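Local coordinates for type-2Ba cytolytic delta-endotoxin (Bacillus thuringiensis serovar israelensis, PDB 2RCI), which probably kills the larvae of dipteran insects by forming pores in the epithelial cell membrane of the midgut, at residues W124-Y134 / V164-I172; N9-Y20 / Y136-N144. All coordinates share one frame; numbering follows the deposited sequence.

Contact 1. Residues W124-Y134 / V164-I172; sequences WRNLSATQTSY and VQKQQLLFI
The carbonyl of V164 receives the hydroxyl of T132: OG1 donates to V164 O over 2.7 Å, lying in the carbonyl plane with a C=O...donor angle of 154°. The torsion of T132 that sets OG1 beside its own backbone N (chi1 -60°) leaves CG2 anti to that N, where it meets L169 CD2. Next along, Q165 at the N-cap position presses its CB against A129 O at 3.3 Å. The backbone N of K166, in the first turn of the short helix, donates to a water that also hydrogen-bonds T132 OG1 and lies within hydrogen-bonding distance of S128 O, though it has more acceptors in reach than protons. The turn linking strands 122-127 and 132-142, an antiparallel hairpin, contains an ST turn in which S128 OG accepts from T130 N. From the same K166 the side chain runs out extended, its CD 3.9 Å from L127 CD2, and crosses the W124 indole at about a right angle. CE sits over one face, 3.7 Å from the centroid of the five-membered ring, in a CH-pi contact; NZ, 4.2 Å from that centroid and 10° off the ring normal, adds a cation-pi interaction. W124 NE1 hydrogen-bonds V117 O. L169 lodges CD2 3.8 Å from both T132 CG2 and Y134 CE2, and approaches the indole edge near its plane. L170 CD2 meets W124 CZ2 obliquely.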
loop_
_atom_site.group_PDB
_atom_site.type_symbol
_atom_site.label_atom_id
_atom_site.label_comp_id
_atom_site.label_asym_id
_atom_site.label_seq_id
_atom_site.Cartn_x
_atom_site.Cartn_y
_atom_site.Cartn_z
ATOM N N TRP A 124 -12.110 -9.145 2.793
ATOM C CA TRP A 124 -12.397 -9.668 4.134
ATOM C C TRP A 124 -12.079 -11.168 4.165
ATOM O O TRP A 124 -12.379 -11.873 3.201
ATOM C CB TRP A 124 -13.857 -9.393 4.532
ATOM C CG TRP A 124 -14.165 -7.895 4.568
ATOM C CD1 TRP A 124 -14.888 -7.174 3.661
ATOM C CD2 TRP A 124 -13.679 -6.950 5.545
ATOM N NE1 TRP A 124 -14.897 -5.829 4.024
ATOM C CE2 TRP A 124 -14.163 -5.673 5.170
ATOM C CE3 TRP A 124 -12.875 -7.064 6.691
ATOM C CZ2 TRP A 124 -13.891 -4.512 5.924
ATOM C CZ3 TRP A 124 -12.593 -5.898 7.443
ATOM C CH2 TRP A 124 -13.111 -4.645 7.044
ATOM N N ARG A 125 -11.455 -11.628 5.253
ATOM C CA ARG A 125 -11.083 -13.040 5.433
ATOM C C ARG A 125 -11.813 -13.575 6.679
ATOM O O ARG A 125 -13.024 -13.776 6.633
ATOM C CB ARG A 125 -9.560 -13.191 5.575
ATOM C CG ARG A 125 -8.741 -12.665 4.382
ATOM C CD ARG A 125 -7.496 -13.519 4.130
ATOM N NE ARG A 125 -6.582 -13.593 5.273
ATOM N N ASN A 126 -11.114 -13.742 7.801
ATOM C CA ASN A 126 -11.770 -14.181 9.061
ATOM C C ASN A 126 -12.653 -13.076 9.664
ATOM O O ASN A 126 -12.261 -11.902 9.738
ATOM C CB ASN A 126 -10.757 -14.677 10.103
ATOM C CG ASN A 126 -11.423 -15.396 11.289
ATOM O OD1 ASN A 126 -12.453 -16.101 11.145
ATOM N ND2 ASN A 126 -10.816 -15.252 12.457
ATOM N N LEU A 127 -13.864 -13.450 10.056
ATOM C CA LEU A 127 -14.794 -12.471 10.610
ATOM C C LEU A 127 -15.484 -13.058 11.837
ATOM O O LEU A 127 -16.709 -13.097 11.896
ATOM C CB LEU A 127 -15.821 -12.050 9.552
ATOM C CG LEU A 127 -15.327 -11.431 8.237
ATOM C CD1 LEU A 127 -16.455 -11.325 7.245
ATOM C CD2 LEU A 127 -14.717 -10.040 8.497
ATOM N N SER A 128 -14.687 -13.497 12.811
ATOM C CA SER A 128 -15.213 -14.218 13.968
ATOM C C SER A 128 -15.688 -13.255 15.050
ATOM O O SER A 128 -15.580 -12.035 14.901
ATOM C CB SER A 128 -14.153 -15.175 14.533
ATOM O OG SER A 128 -13.241 -14.477 15.363
ATOM N N ALA A 129 -16.197 -13.797 16.156
ATOM C CA ALA A 129 -16.600 -12.936 17.274
ATOM C C ALA A 129 -15.412 -12.218 17.931
ATOM O O ALA A 129 -15.583 -11.145 18.546
ATOM C CB ALA A 129 -17.396 -13.742 18.326
ATOM N N THR A 130 -14.215 -12.796 17.804
ATOM C CA THR A 130 -13.063 -12.327 18.565
ATOM C C THR A 130 -11.968 -11.677 17.700
ATOM O O THR A 130 -11.043 -11.019 18.231
ATOM C CB THR A 130 -12.420 -13.466 19.390
ATOM O OG1 THR A 130 -12.039 -14.547 18.522
ATOM C CG2 THR A 130 -13.377 -13.957 20.501
ATOM N N GLN A 131 -12.090 -11.842 16.384
ATOM C CA GLN A 131 -11.043 -11.389 15.461
ATOM C C GLN A 131 -11.550 -11.065 14.054
ATOM O O GLN A 131 -12.466 -11.713 13.530
ATOM C CB GLN A 131 -9.970 -12.474 15.392
ATOM C CG GLN A 131 -8.926 -12.297 14.323
ATOM C CD GLN A 131 -8.048 -13.531 14.195
ATOM O OE1 GLN A 131 -8.158 -14.298 13.218
ATOM N NE2 GLN A 131 -7.186 -13.737 15.179
ATOM N N THR A 132 -10.919 -10.072 13.441
ATOM C CA THR A 132 -11.153 -9.746 12.041
ATOM C C THR A 132 -9.819 -9.801 11.303
ATOM O O THR A 132 -8.802 -9.311 11.793
ATOM C CB THR A 132 -11.805 -8.347 11.884
ATOM O OG1 THR A 132 -13.063 -8.309 12.578
ATOM C CG2 THR A 132 -12.020 -8.001 10.392
ATOM N N SER A 133 -9.803 -10.433 10.138
ATOM C CA SER A 133 -8.617 -10.327 9.295
ATOM C C SER A 133 -8.998 -9.888 7.886
ATOM O O SER A 133 -10.101 -10.186 7.381
ATOM C CB SER A 133 -7.774 -11.613 9.311
ATOM O OG SER A 133 -8.433 -12.694 8.664
ATOM N N TYR A 134 -8.100 -9.132 7.261
ATOM C CA TYR A 134 -8.343 -8.672 5.904
ATOM C C TYR A 134 -7.053 -8.379 5.143
ATOM O O TYR A 134 -6.003 -8.253 5.765
ATOM C CB TYR A 134 -9.241 -7.451 5.912
ATOM C CG TYR A 134 -8.737 -6.190 6.608
ATOM C CD1 TYR A 134 -8.266 -5.079 5.849
ATOM C CD2 TYR A 134 -8.834 -6.058 7.978
ATOM C CE1 TYR A 134 -7.863 -3.883 6.494
ATOM C CE2 TYR A 134 -8.461 -4.866 8.629
ATOM C CZ TYR A 134 -7.964 -3.800 7.883
ATOM O OH TYR A 134 -7.604 -2.643 8.526
ATOM N N VAL A 164 -10.696 -7.345 17.056
ATOM C CA VAL A 164 -11.906 -6.520 17.117
ATOM C C VAL A 164 -12.938 -7.134 16.182
ATOM O O VAL A 164 -12.607 -7.452 15.048
ATOM C CB VAL A 164 -11.623 -5.068 16.658
ATOM C CG1 VAL A 164 -12.890 -4.250 16.628
ATOM C CG2 VAL A 164 -10.603 -4.399 17.587
ATOM N N GLN A 165 -14.183 -7.304 16.623
ATOM C CA GLN A 165 -15.133 -7.891 15.692
ATOM C C GLN A 165 -15.554 -6.867 14.613
ATOM O O GLN A 165 -15.476 -5.635 14.835
ATOM C CB GLN A 165 -16.212 -8.745 16.400
ATOM C CG GLN A 165 -17.605 -8.306 16.417
ATOM C CD GLN A 165 -18.287 -8.486 15.100
ATOM O OE1 GLN A 165 -18.136 -9.502 14.390
ATOM N NE2 GLN A 165 -19.047 -7.491 14.748
ATOM N N LYS A 166 -15.846 -7.369 13.417
ATOM C CA LYS A 166 -15.997 -6.494 12.230
ATOM C C LYS A 166 -16.890 -5.263 12.408
ATOM O O LYS A 166 -16.529 -4.164 11.971
ATOM C CB LYS A 166 -16.508 -7.298 11.042
ATOM C CG LYS A 166 -16.327 -6.603 9.680
ATOM C CD LYS A 166 -17.315 -7.169 8.659
ATOM C CE LYS A 166 -16.950 -6.793 7.233
ATOM N NZ LYS A 166 -18.135 -6.988 6.314
ATOM N N GLN A 167 -18.068 -5.449 13.016
ATOM C CA GLN A 167 -19.014 -4.348 13.192
ATOM C C GLN A 167 -18.440 -3.146 13.918
ATOM O O GLN A 167 -18.780 -2.006 13.581
ATOM C CB GLN A 167 -20.302 -4.809 13.895
ATOM C CG GLN A 167 -21.155 -5.787 13.077
ATOM C CD GLN A 167 -21.427 -5.341 11.649
ATOM O OE1 GLN A 167 -21.093 -6.049 10.692
ATOM N NE2 GLN A 167 -22.037 -4.171 11.494
ATOM N N GLN A 168 -17.600 -3.404 14.923
ATOM C CA GLN A 168 -16.904 -2.357 15.661
ATOM C C GLN A 168 -15.724 -1.835 14.836
ATOM O O GLN A 168 -15.480 -0.628 14.818
ATOM C CB GLN A 168 -16.413 -2.847 17.038
ATOM C CG GLN A 168 -17.503 -2.837 18.109
ATOM C CD GLN A 168 -18.449 -4.010 17.978
ATOM O OE1 GLN A 168 -18.012 -5.157 17.869
ATOM N NE2 GLN A 168 -19.757 -3.732 17.988
ATOM N N LEU A 169 -15.008 -2.742 14.159
ATOM C CA LEU A 169 -13.858 -2.327 13.330
ATOM C C LEU A 169 -14.266 -1.315 12.259
ATOM O O LEU A 169 -13.466 -0.424 11.893
ATOM C CB LEU A 169 -13.166 -3.534 12.670
ATOM C CG LEU A 169 -11.768 -3.220 12.078
ATOM C CD1 LEU A 169 -10.783 -3.029 13.178
ATOM C CD2 LEU A 169 -11.321 -4.363 11.142
ATOM N N LEU A 170 -15.493 -1.445 11.746
ATOM C CA LEU A 170 -15.992 -0.564 10.692
ATOM C C LEU A 170 -16.056 0.893 11.158
ATOM O O LEU A 170 -16.146 1.824 10.342
ATOM C CB LEU A 170 -17.388 -1.028 10.216
ATOM C CG LEU A 170 -17.425 -2.321 9.368
ATOM C CD1 LEU A 170 -18.878 -2.594 8.912
ATOM C CD2 LEU A 170 -16.498 -2.252 8.157
ATOM N N PHE A 171 -15.981 1.075 12.470
ATOM C CA PHE A 171 -16.019 2.416 13.062
ATOM C C PHE A 171 -14.803 2.785 13.921
ATOM O O PHE A 171 -14.809 3.818 14.624
ATOM C CB PHE A 171 -17.323 2.585 13.839
ATOM C CG PHE A 171 -18.524 2.621 12.951
ATOM C CD1 PHE A 171 -18.962 3.820 12.408
ATOM C CD2 PHE A 171 -19.167 1.438 12.583
ATOM C CE1 PHE A 171 -20.064 3.853 11.528
ATOM C CE2 PHE A 171 -20.275 1.461 11.706
ATOM C CZ PHE A 171 -20.716 2.675 11.187
ATOM N N ILE A 172 -13.767 1.955 13.870
ATOM C CA ILE A 172 -12.560 2.221 14.650
ATOM C C ILE A 172 -11.885 3.525 14.166
ATOM O O ILE A 172 -11.950 3.869 12.981
ATOM C CB ILE A 172 -11.565 1.025 14.626
ATOM C CG1 ILE A 172 -10.631 1.088 15.858
ATOM C CG2 ILE A 172 -10.779 0.968 13.329
ATOM C CD1 ILE A 172 -9.802 -0.239 16.096
HETATM O O HOH W 1 -15.171 -10.076 12.977
#

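Contact 2. Residues N9-Y20 / Y136-N144; sequences NFNEIFYVEPQY and YKILFSIQN
Six backbone hydrogen bonds join N11, I13 and Y15 to K137, L139, S141 and Q143, with N-H...acceptor angles between 156° and 173°. Each of the three uses both its N and its O, as in a parallel pair. Beyond Y15 the Q143 side chain takes over: its OE1 accepts from E17 N at 2.8 Å, nearly in line with the amide C=O, while NE2 donates to E17 OE2 at 2.7 Å on the anti side of the carboxylate. Both ends of the amide are gripped by one residue, which fixes its rotation; the bend at chi2 (-87°) turns it there, and Y20 CD2 lies 3.3 Å from Q143 OE1.

This pairing places 11-15 beside 132-142 in the mixed sheet of an alpha/beta fold with helices on both faces. On the face carrying E12 and F14, helix 21-31 packs; L139 CD1 lies over the F10 ring in a CH-pi contact, 4.0 Å from its centroid. On the other, I13 CD1 touches I138 CG2 at 3.5 Å and F140 CE1 at 3.7 Å, and A105 of helix 96-110 meets I13. Farther out, a water joins Y15 OH to N144 ND2, S95 OG also hydrogen-bonds that hydroxyl, and N144 OD1 accepts from D146 N.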
loop_
_atom_site.group_PDB
_atom_site.type_symbol
_atom_site.label_atom_id
_atom_site.label_comp_id
_atom_site.label_asym_id
_atom_site.label_seq_id
_atom_site.Cartn_x
_atom_site.Cartn_y
_atom_site.Cartn_z
ATOM N N ASN A 9 -7.306 -4.353 -8.300
ATOM C CA ASN A 9 -7.353 -4.830 -6.922
ATOM C C ASN A 9 -6.570 -3.948 -5.929
ATOM O O ASN A 9 -6.379 -4.324 -4.774
ATOM C CB ASN A 9 -6.953 -6.299 -6.860
ATOM C CG ASN A 9 -8.023 -7.224 -7.464
ATOM O OD1 ASN A 9 -7.717 -8.049 -8.310
ATOM N ND2 ASN A 9 -9.278 -7.072 -7.030
ATOM N N PHE A 10 -6.128 -2.783 -6.395
ATOM C CA PHE A 10 -5.346 -1.849 -5.580
ATOM C C PHE A 10 -6.164 -0.576 -5.384
ATOM O O PHE A 10 -6.928 -0.199 -6.271
ATOM C CB PHE A 10 -4.038 -1.416 -6.284
ATOM C CG PHE A 10 -3.033 -2.520 -6.475
ATOM C CD1 PHE A 10 -2.064 -2.794 -5.495
ATOM C CD2 PHE A 10 -3.021 -3.253 -7.651
ATOM C CE1 PHE A 10 -1.127 -3.808 -5.673
ATOM C CE2 PHE A 10 -2.083 -4.284 -7.845
ATOM C CZ PHE A 10 -1.131 -4.555 -6.859
ATOM N N ASN A 11 -5.987 0.085 -4.238
ATOM C CA ASN A 11 -6.433 1.469 -4.082
ATOM C C ASN A 11 -5.343 2.318 -4.746
ATOM O O ASN A 11 -4.235 2.433 -4.234
ATOM C CB ASN A 11 -6.602 1.860 -2.606
ATOM C CG ASN A 11 -7.445 3.134 -2.425
ATOM O OD1 ASN A 11 -7.652 3.862 -3.377
ATOM N ND2 ASN A 11 -8.012 3.341 -1.218
ATOM N N GLU A 12 -5.658 2.870 -5.910
ATOM C CA GLU A 12 -4.629 3.534 -6.712
ATOM C C GLU A 12 -4.526 5.003 -6.356
ATOM O O GLU A 12 -5.533 5.725 -6.301
ATOM C CB GLU A 12 -4.929 3.367 -8.191
ATOM C CG GLU A 12 -4.912 1.891 -8.689
ATOM C CD GLU A 12 -5.457 1.766 -10.105
ATOM O OE1 GLU A 12 -5.645 2.811 -10.749
ATOM O OE2 GLU A 12 -5.662 0.632 -10.583
ATOM N N ILE A 13 -3.299 5.464 -6.132
ATOM C CA ILE A 13 -3.069 6.855 -5.761
ATOM C C ILE A 13 -1.979 7.412 -6.687
ATOM O O ILE A 13 -0.805 7.005 -6.622
ATOM C CB ILE A 13 -2.697 6.981 -4.268
ATOM C CG1 ILE A 13 -3.868 6.526 -3.395
ATOM C CG2 ILE A 13 -2.291 8.422 -3.887
ATOM C CD1 ILE A 13 -3.416 5.771 -2.228
ATOM N N PHE A 14 -2.392 8.325 -7.560
ATOM C CA PHE A 14 -1.514 8.860 -8.577
ATOM C C PHE A 14 -1.026 10.189 -8.027
ATOM O O PHE A 14 -1.837 11.050 -7.631
ATOM C CB PHE A 14 -2.263 9.058 -9.916
ATOM C CG PHE A 14 -2.700 7.771 -10.609
ATOM C CD1 PHE A 14 -2.070 7.342 -11.760
ATOM C CD2 PHE A 14 -3.812 7.053 -10.153
ATOM C CE1 PHE A 14 -2.482 6.168 -12.433
ATOM C CE2 PHE A 14 -4.233 5.872 -10.799
ATOM C CZ PHE A 14 -3.561 5.437 -11.939
ATOM N N TYR A 15 0.283 10.322 -7.899
ATOM C CA TYR A 15 0.881 11.612 -7.625
ATOM C C TYR A 15 1.876 11.872 -8.760
ATOM O O TYR A 15 3.082 11.713 -8.605
ATOM C CB TYR A 15 1.532 11.621 -6.241
ATOM C CG TYR A 15 1.842 13.006 -5.737
ATOM C CD1 TYR A 15 0.916 13.706 -4.960
ATOM C CD2 TYR A 15 3.082 13.612 -6.004
ATOM C CE1 TYR A 15 1.203 14.993 -4.485
ATOM C CE2 TYR A 15 3.365 14.903 -5.538
ATOM C CZ TYR A 15 2.433 15.588 -4.791
ATOM O OH TYR A 15 2.712 16.885 -4.315
ATOM N N VAL A 16 1.337 12.243 -9.927
ATOM C CA VAL A 16 2.151 12.447 -11.141
ATOM C C VAL A 16 1.614 13.660 -11.922
ATOM O O VAL A 16 0.438 14.036 -11.768
ATOM C CB VAL A 16 2.145 11.173 -12.091
ATOM C CG1 VAL A 16 2.590 9.893 -11.337
ATOM C CG2 VAL A 16 0.748 10.950 -12.703
ATOM N N GLU A 17 2.464 14.259 -12.755
ATOM C CA GLU A 17 2.015 15.270 -13.722
ATOM C C GLU A 17 1.127 14.617 -14.787
ATOM O O GLU A 17 1.341 13.472 -15.149
ATOM C CB GLU A 17 3.227 15.932 -14.395
ATOM C CG GLU A 17 4.143 16.721 -13.457
ATOM C CD GLU A 17 5.306 17.371 -14.220
ATOM O OE1 GLU A 17 5.046 18.227 -15.098
ATOM O OE2 GLU A 17 6.467 17.025 -13.951
ATOM N N PRO A 18 0.123 15.357 -15.309
ATOM C CA PRO A 18 -0.824 14.778 -16.272
ATOM C C PRO A 18 -0.137 14.168 -17.500
ATOM O O PRO A 18 -0.603 13.160 -18.015
ATOM C CB PRO A 18 -1.703 15.971 -16.676
ATOM C CG PRO A 18 -1.587 16.932 -15.561
ATOM C CD PRO A 18 -0.181 16.770 -15.005
ATOM N N GLN A 19 0.969 14.772 -17.938
ATOM C CA GLN A 19 1.693 14.314 -19.138
ATOM C C GLN A 19 2.304 12.927 -18.955
ATOM O O GLN A 19 2.684 12.264 -19.939
ATOM C CB GLN A 19 2.767 15.327 -19.508
ATOM C CG GLN A 19 3.906 15.362 -18.512
ATOM C CD GLN A 19 4.747 16.607 -18.593
ATOM O OE1 GLN A 19 5.204 16.985 -19.670
ATOM N NE2 GLN A 19 4.973 17.247 -17.446
ATOM N N TYR A 20 2.387 12.490 -17.694
ATOM C CA TYR A 20 2.955 11.205 -17.363
ATOM C C TYR A 20 1.916 10.202 -16.881
ATOM O O TYR A 20 2.290 9.102 -16.493
ATOM C CB TYR A 20 4.086 11.363 -16.336
ATOM C CG TYR A 20 5.275 12.093 -16.914
ATOM C CD1 TYR A 20 5.956 11.563 -18.004
ATOM C CD2 TYR A 20 5.701 13.310 -16.390
ATOM C CE1 TYR A 20 7.051 12.211 -18.553
ATOM C CE2 TYR A 20 6.792 13.992 -16.936
ATOM C CZ TYR A 20 7.463 13.427 -18.015
ATOM O OH TYR A 20 8.555 14.048 -18.580
ATOM N N TYR A 136 -5.428 -5.516 2.398
ATOM C CA TYR A 136 -5.668 -4.155 1.940
ATOM C C TYR A 136 -4.495 -3.812 1.031
ATOM O O TYR A 136 -3.321 -4.015 1.406
ATOM C CB TYR A 136 -5.705 -3.187 3.119
ATOM C CG TYR A 136 -6.316 -1.845 2.752
ATOM C CD1 TYR A 136 -7.641 -1.542 3.068
ATOM C CD2 TYR A 136 -5.565 -0.882 2.067
ATOM C CE1 TYR A 136 -8.205 -0.313 2.699
ATOM C CE2 TYR A 136 -6.104 0.337 1.713
ATOM C CZ TYR A 136 -7.423 0.624 2.033
ATOM O OH TYR A 136 -7.945 1.840 1.666
ATOM N N LYS A 137 -4.822 -3.300 -0.151
ATOM C CA LYS A 137 -3.806 -3.068 -1.192
ATOM C C LYS A 137 -3.863 -1.665 -1.729
ATOM O O LYS A 137 -4.943 -1.155 -2.040
ATOM C CB LYS A 137 -3.946 -4.053 -2.343
ATOM C CG LYS A 137 -3.645 -5.499 -1.914
ATOM C CD LYS A 137 -3.802 -6.477 -3.084
ATOM C CE LYS A 137 -5.271 -6.651 -3.590
ATOM N NZ LYS A 137 -6.342 -6.767 -2.559
ATOM N N ILE A 138 -2.680 -1.059 -1.828
ATOM C CA ILE A 138 -2.530 0.328 -2.272
ATOM C C ILE A 138 -1.469 0.335 -3.374
ATOM O O ILE A 138 -0.527 -0.469 -3.331
ATOM C CB ILE A 138 -2.001 1.220 -1.141
ATOM C CG1 ILE A 138 -2.946 1.199 0.080
ATOM C CG2 ILE A 138 -1.809 2.666 -1.640
ATOM C CD1 ILE A 138 -2.298 1.797 1.357
ATOM N N LEU A 139 -1.620 1.206 -4.363
ATOM C CA LEU A 139 -0.550 1.361 -5.377
ATOM C C LEU A 139 -0.319 2.836 -5.647
ATOM O O LEU A 139 -1.207 3.538 -6.181
ATOM C CB LEU A 139 -0.856 0.598 -6.674
ATOM C CG LEU A 139 0.285 0.468 -7.713
ATOM C CD1 LEU A 139 0.111 -0.758 -8.597
ATOM C CD2 LEU A 139 0.490 1.750 -8.545
ATOM N N PHE A 140 0.875 3.304 -5.283
ATOM C CA PHE A 140 1.273 4.675 -5.571
ATOM C C PHE A 140 2.079 4.786 -6.858
ATOM O O PHE A 140 3.026 3.996 -7.069
ATOM C CB PHE A 140 2.183 5.236 -4.469
ATOM C CG PHE A 140 1.549 5.311 -3.122
ATOM C CD1 PHE A 140 0.748 6.400 -2.780
ATOM C CD2 PHE A 140 1.800 4.321 -2.169
ATOM C CE1 PHE A 140 0.135 6.476 -1.503
ATOM C CE2 PHE A 140 1.216 4.388 -0.884
ATOM C CZ PHE A 140 0.392 5.483 -0.549
ATOM N N SER A 141 1.693 5.733 -7.714
ATOM C CA SER A 141 2.551 6.165 -8.817
ATOM C C SER A 141 3.056 7.560 -8.463
ATOM O O SER A 141 2.286 8.414 -8.025
ATOM C CB SER A 141 1.798 6.171 -10.146
ATOM O OG SER A 141 1.310 4.874 -10.475
ATOM N N ILE A 142 4.352 7.790 -8.638
ATOM C CA ILE A 142 4.928 8.987 -8.084
ATOM C C ILE A 142 5.894 9.590 -9.083
ATOM O O ILE A 142 6.809 8.920 -9.562
ATOM C CB ILE A 142 5.696 8.671 -6.771
ATOM C CG1 ILE A 142 4.824 7.807 -5.850
ATOM C CG2 ILE A 142 6.162 9.993 -6.090
ATOM C CD1 ILE A 142 5.643 6.975 -4.821
ATOM N N GLN A 143 5.684 10.871 -9.369
ATOM C CA GLN A 143 6.547 11.599 -10.284
ATOM C C GLN A 143 6.468 13.074 -9.919
ATOM O O GLN A 143 5.403 13.666 -9.918
ATOM C CB GLN A 143 6.180 11.333 -11.757
ATOM C CG GLN A 143 7.027 12.148 -12.753
ATOM C CD GLN A 143 6.407 13.505 -13.008
ATOM O OE1 GLN A 143 5.185 13.604 -13.135
ATOM N NE2 GLN A 143 7.228 14.560 -13.069
ATOM N N ASN A 144 7.615 13.643 -9.588
ATOM C CA ASN A 144 7.715 15.079 -9.313
ATOM C C ASN A 144 9.192 15.488 -9.349
ATOM O O ASN A 144 10.030 14.728 -9.817
ATOM C CB ASN A 144 6.981 15.455 -8.000
ATOM C CG ASN A 144 7.809 15.215 -6.734
ATOM O OD1 ASN A 144 8.843 14.517 -6.751
ATOM N ND2 ASN A 144 7.334 15.788 -5.615
HETATM O O HOH W 2 5.041 17.641 -5.388
#

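In the fold
Contacts 1 and 2 share strand 132-142, whose first residues, 132-134, belong to contact 1 and whose residues 136-142 belong to contact 2, yet their centres are 28 Å apart, on opposite sides of the chain's centre. Along the chain the order is 9-20, 124-134, 136-144, 164-172, so the segments alternate. Contact 2 brings an N-terminal strand, 116 residues away, in beside the strand; contact 1 spans the rest of strand 132-142 and strand 150-162 and sets helix 166-169 against the hairpin of 122-127 and 132-142. One strand therefore links a sheet pairing to a helix-on-hairpin packing at the sheet's far end, within the sheet-and-two-helix-layers architecture of this activated toxin monomer.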